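Local coordinates for protein FAD-binding oxidoreductase (Gulosibacter chungangensis, PDB 7PBG) that oxidises 4-ethylphenol and related 4-alkylphenols by dehydrogenation, using a covalently bound FAD cofactor, at residues D42-G50 and Y446-T457. Sequence-based numbering, arbitrary orientation.
Sequences DDKFPVTDG and YDTADPASRKET
Arg454 lies across the loop 42-50, its side chain passing Val47, Pro46 and Asp49 in turn. Its CB rests on the backbone of Val47, 3.6 Å from Val47 CA, and CG comes to Pro46 O. With CG anti to the carbonyl carbon (chi1 -65°) and the chain extended from there to NE, CD runs on past Asp49 OD1. The guanidinium then has Pro46 CG over one face, while its edges are taken up by oxygens. NE and NH2 both donate to Thr448 O, at 2.7 Å from Arg454 NE to Thr448 O, a side-on grip that fixes the rotation of the group within its own segment. NH1 turns to the loop and forms a salt bridge with Asp49 OD1, 3.0 Å from Arg454 NH1, met on the anti side with the carboxylate and guanidinium planes 38° apart. A water joins NH1 to Asp49 O, and another links Asp49 OD2 to Pro451 O. A leucine in place of Arg454 would probably leave the Asp49 carboxylate without its countercharge and the Thr448 carbonyl without two donors.

Beside the arginine, Tyr446 OH donates to Pro46 O at 2.6 Å, approaching from above the carbonyl plane, and Val47 CG1 packs 3.8 Å from Tyr446 CZ. Thr448 CG2 touches Phe45 CD1 at 3.7 Å, while the Thr448 hydroxyl is hydrogen-bonded to Asn392 O.

Tyr446 lies next to the end of strand 438-447, a type I beta turn from Asp447 to Asp450 follows, and Asp450 N-caps helix 451-470. The loop between helix 35-39 and strand 57-59 thus packs against this strand-to-helix connection, with Val47 and Tyr446 reaching Phe396 of strand 393-402 and Phe45 set edge-to-face against His395, the residue covalently bound to FAD.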
loop_
_atom_site.group_PDB
_atom_site.type_symbol
_atom_site.label_atom_id
_atom_site.label_comp_id
_atom_site.label_asym_id
_atom_site.label_seq_id
_atom_site.Cartn_x
_atom_site.Cartn_y
_atom_site.Cartn_z
ATOM N N ASP A 42 24.308 8.699 -20.168
ATOM C CA ASP A 42 24.217 10.068 -19.596
ATOM C C ASP A 42 22.767 10.584 -19.738
ATOM O O ASP A 42 22.029 10.148 -20.625
ATOM C CB ASP A 42 25.178 11.022 -20.307
ATOM C CG ASP A 42 26.649 10.666 -20.125
ATOM O OD1 ASP A 42 26.972 9.864 -19.196
ATOM O OD2 ASP A 42 27.461 11.227 -20.907
ATOM N N ASP A 43 22.356 11.491 -18.852
ATOM C CA ASP A 43 20.982 12.016 -18.844
ATOM C C ASP A 43 20.688 12.604 -20.225
ATOM O O ASP A 43 21.460 13.485 -20.678
ATOM C CB ASP A 43 20.865 13.074 -17.737
ATOM C CG ASP A 43 19.484 13.597 -17.438
ATOM O OD1 ASP A 43 18.532 13.224 -18.201
ATOM O OD2 ASP A 43 19.357 14.363 -16.389
ATOM N N LYS A 44 19.562 12.217 -20.840
ATOM C CA LYS A 44 19.140 12.817 -22.123
ATOM C C LYS A 44 18.737 14.281 -21.944
ATOM O O LYS A 44 18.882 15.061 -22.924
ATOM C CB LYS A 44 17.988 12.032 -22.745
ATOM C CG LYS A 44 18.268 10.568 -23.014
ATOM C CD LYS A 44 19.480 10.322 -23.863
ATOM C CE LYS A 44 19.582 8.891 -24.367
ATOM N NZ LYS A 44 20.927 8.639 -24.937
ATOM N N PHE A 45 18.225 14.641 -20.745
ATOM C CA PHE A 45 17.665 15.970 -20.375
ATOM C C PHE A 45 18.412 16.493 -19.173
ATOM O O PHE A 45 17.843 16.759 -18.106
ATOM C CB PHE A 45 16.163 15.935 -20.084
ATOM C CG PHE A 45 15.258 15.438 -21.173
ATOM C CD1 PHE A 45 15.683 15.243 -22.479
ATOM C CD2 PHE A 45 13.954 15.116 -20.845
ATOM C CE1 PHE A 45 14.802 14.788 -23.445
ATOM C CE2 PHE A 45 13.084 14.653 -21.812
ATOM C CZ PHE A 45 13.497 14.495 -23.099
ATOM N N PRO A 46 19.709 16.806 -19.373
ATOM C CA PRO A 46 20.499 17.428 -18.317
ATOM C C PRO A 46 20.081 18.871 -18.049
ATOM O O PRO A 46 19.539 19.550 -18.884
ATOM C CB PRO A 46 21.909 17.352 -18.897
ATOM C CG PRO A 46 21.686 17.534 -20.367
ATOM C CD PRO A 46 20.460 16.674 -20.631
ATOM N N VAL A 47 20.400 19.345 -16.851
ATOM C CA VAL A 47 20.338 20.794 -16.553
ATOM C C VAL A 47 21.727 21.230 -16.038
ATOM O O VAL A 47 21.838 22.339 -15.472
ATOM C CB VAL A 47 19.189 21.160 -15.606
ATOM C CG1 VAL A 47 17.825 20.953 -16.267
ATOM C CG2 VAL A 47 19.266 20.399 -14.288
ATOM N N THR A 48 22.725 20.360 -16.179
ATOM C CA THR A 48 24.130 20.655 -15.782
ATOM C C THR A 48 25.014 20.478 -17.005
ATOM O O THR A 48 24.603 19.764 -17.943
ATOM C CB THR A 48 24.564 19.780 -14.592
ATOM O OG1 THR A 48 24.351 18.413 -14.922
ATOM C CG2 THR A 48 23.833 20.094 -13.307
ATOM N N ASP A 49 26.236 21.024 -16.959
ATOM C CA ASP A 49 27.076 21.183 -18.182
ATOM C C ASP A 49 28.341 20.317 -18.149
ATOM O O ASP A 49 28.953 20.163 -19.246
ATOM C CB ASP A 49 27.472 22.645 -18.387
ATOM C CG ASP A 49 26.289 23.587 -18.451
ATOM O OD1 ASP A 49 25.248 23.197 -19.012
ATOM O OD2 ASP A 49 26.396 24.685 -17.904
ATOM N N GLY A 50 28.709 19.777 -16.978
ATOM C CA GLY A 50 30.030 19.168 -16.725
ATOM C C GLY A 50 29.947 17.657 -16.548
ATOM O O GLY A 50 29.086 16.993 -17.189
ATOM N N TYR A 446 12.340 22.919 -22.267
ATOM C CA TYR A 446 13.563 23.744 -22.441
ATOM C C TYR A 446 14.481 23.104 -23.475
ATOM O O TYR A 446 14.324 21.945 -23.821
ATOM C CB TYR A 446 14.272 23.934 -21.098
ATOM C CG TYR A 446 14.958 22.710 -20.573
ATOM C CD1 TYR A 446 16.335 22.611 -20.603
ATOM C CD2 TYR A 446 14.251 21.620 -20.087
ATOM C CE1 TYR A 446 16.990 21.478 -20.154
ATOM C CE2 TYR A 446 14.889 20.473 -19.653
ATOM C CZ TYR A 446 16.267 20.397 -19.679
ATOM O OH TYR A 446 16.937 19.269 -19.296
ATOM N N ASP A 447 15.490 23.859 -23.932
ATOM C CA ASP A 447 16.462 23.364 -24.931
ATOM C C ASP A 447 17.548 22.594 -24.200
ATOM O O ASP A 447 18.443 23.240 -23.590
ATOM C CB ASP A 447 17.064 24.543 -25.695
ATOM C CG ASP A 447 17.927 24.143 -26.852
ATOM O OD1 ASP A 447 18.409 23.025 -26.864
ATOM O OD2 ASP A 447 18.212 25.040 -27.656
ATOM N N THR A 448 17.530 21.261 -24.291
ATOM C CA THR A 448 18.417 20.386 -23.499
ATOM C C THR A 448 19.864 20.608 -23.931
ATOM O O THR A 448 20.745 20.267 -23.131
ATOM C CB THR A 448 18.020 18.922 -23.619
ATOM O OG1 THR A 448 18.167 18.547 -25.002
ATOM C CG2 THR A 448 16.633 18.734 -23.068
ATOM N N ALA A 449 20.097 21.089 -25.160
ATOM C CA ALA A 449 21.458 21.267 -25.732
ATOM C C ALA A 449 22.071 22.611 -25.326
ATOM O O ALA A 449 23.277 22.789 -25.571
ATOM C CB ALA A 449 21.424 21.140 -27.235
ATOM N N ASP A 450 21.311 23.539 -24.738
ATOM C CA ASP A 450 21.725 24.952 -24.567
ATOM C C ASP A 450 22.010 25.215 -23.095
ATOM O O ASP A 450 21.085 25.240 -22.286
ATOM C CB ASP A 450 20.664 25.912 -25.098
ATOM C CG ASP A 450 20.972 27.383 -24.858
ATOM O OD1 ASP A 450 22.023 27.686 -24.282
ATOM O OD2 ASP A 450 20.160 28.203 -25.254
ATOM N N PRO A 451 23.286 25.465 -22.694
ATOM C CA PRO A 451 23.582 25.693 -21.280
ATOM C C PRO A 451 22.784 26.822 -20.608
ATOM O O PRO A 451 22.469 26.712 -19.415
ATOM C CB PRO A 451 25.101 25.974 -21.275
ATOM C CG PRO A 451 25.609 25.235 -22.512
ATOM C CD PRO A 451 24.493 25.406 -23.537
ATOM N N ALA A 452 22.457 27.891 -21.334
ATOM C CA ALA A 452 21.668 29.015 -20.776
ATOM C C ALA A 452 20.266 28.504 -20.454
ATOM O O ALA A 452 19.705 28.903 -19.424
ATOM C CB ALA A 452 21.617 30.184 -21.756
ATOM N N SER A 453 19.703 27.666 -21.313
ATOM C CA SER A 453 18.321 27.149 -21.143
ATOM C C SER A 453 18.319 26.153 -19.973
ATOM O O SER A 453 17.361 26.186 -19.172
ATOM C CB SER A 453 17.771 26.524 -22.385
ATOM O OG SER A 453 16.404 26.188 -22.195
ATOM N N ARG A 454 19.370 25.340 -19.864
ATOM C CA ARG A 454 19.538 24.403 -18.725
ATOM C C ARG A 454 19.518 25.254 -17.440
ATOM O O ARG A 454 18.787 24.933 -16.484
ATOM C CB ARG A 454 20.834 23.596 -18.838
ATOM C CG ARG A 454 20.900 22.638 -20.023
ATOM C CD ARG A 454 22.271 21.980 -20.022
ATOM N NE ARG A 454 22.451 21.179 -21.220
ATOM C CZ ARG A 454 23.593 20.845 -21.769
ATOM N NH1 ARG A 454 24.747 21.150 -21.191
ATOM N NH2 ARG A 454 23.574 20.127 -22.874
ATOM N N LYS A 455 20.282 26.342 -17.387
ATOM C CA LYS A 455 20.418 27.120 -16.121
ATOM C C LYS A 455 19.089 27.788 -15.778
ATOM O O LYS A 455 18.683 27.755 -14.586
ATOM C CB LYS A 455 21.506 28.191 -16.243
ATOM C CG LYS A 455 21.561 29.147 -15.059
ATOM C CD LYS A 455 22.793 30.013 -15.073
ATOM C CE LYS A 455 22.556 31.384 -14.471
ATOM N NZ LYS A 455 22.049 31.288 -13.088
ATOM N N GLU A 456 18.392 28.337 -16.772
ATOM C CA GLU A 456 17.095 29.001 -16.559
ATOM C C GLU A 456 16.129 27.958 -16.000
ATOM O O GLU A 456 15.390 28.284 -15.087
ATOM C CB GLU A 456 16.521 29.610 -17.837
ATOM C CG GLU A 456 17.200 30.920 -18.250
ATOM C CD GLU A 456 17.346 31.918 -17.113
ATOM O OE1 GLU A 456 18.512 32.305 -16.798
ATOM O OE2 GLU A 456 16.324 32.263 -16.509
ATOM N N THR A 457 16.153 26.750 -16.555
ATOM C CA THR A 457 15.223 25.683 -16.117
ATOM C C THR A 457 15.520 25.271 -14.683
ATOM O O THR A 457 14.582 25.132 -13.889
ATOM C CB THR A 457 15.285 24.492 -17.066
ATOM O OG1 THR A 457 14.951 25.038 -18.339
ATOM C CG2 THR A 457 14.312 23.395 -16.686
HETATM O O HOH W 1 24.226 25.892 -17.512
HETATM O O HOH W 2 27.614 20.427 -21.805
#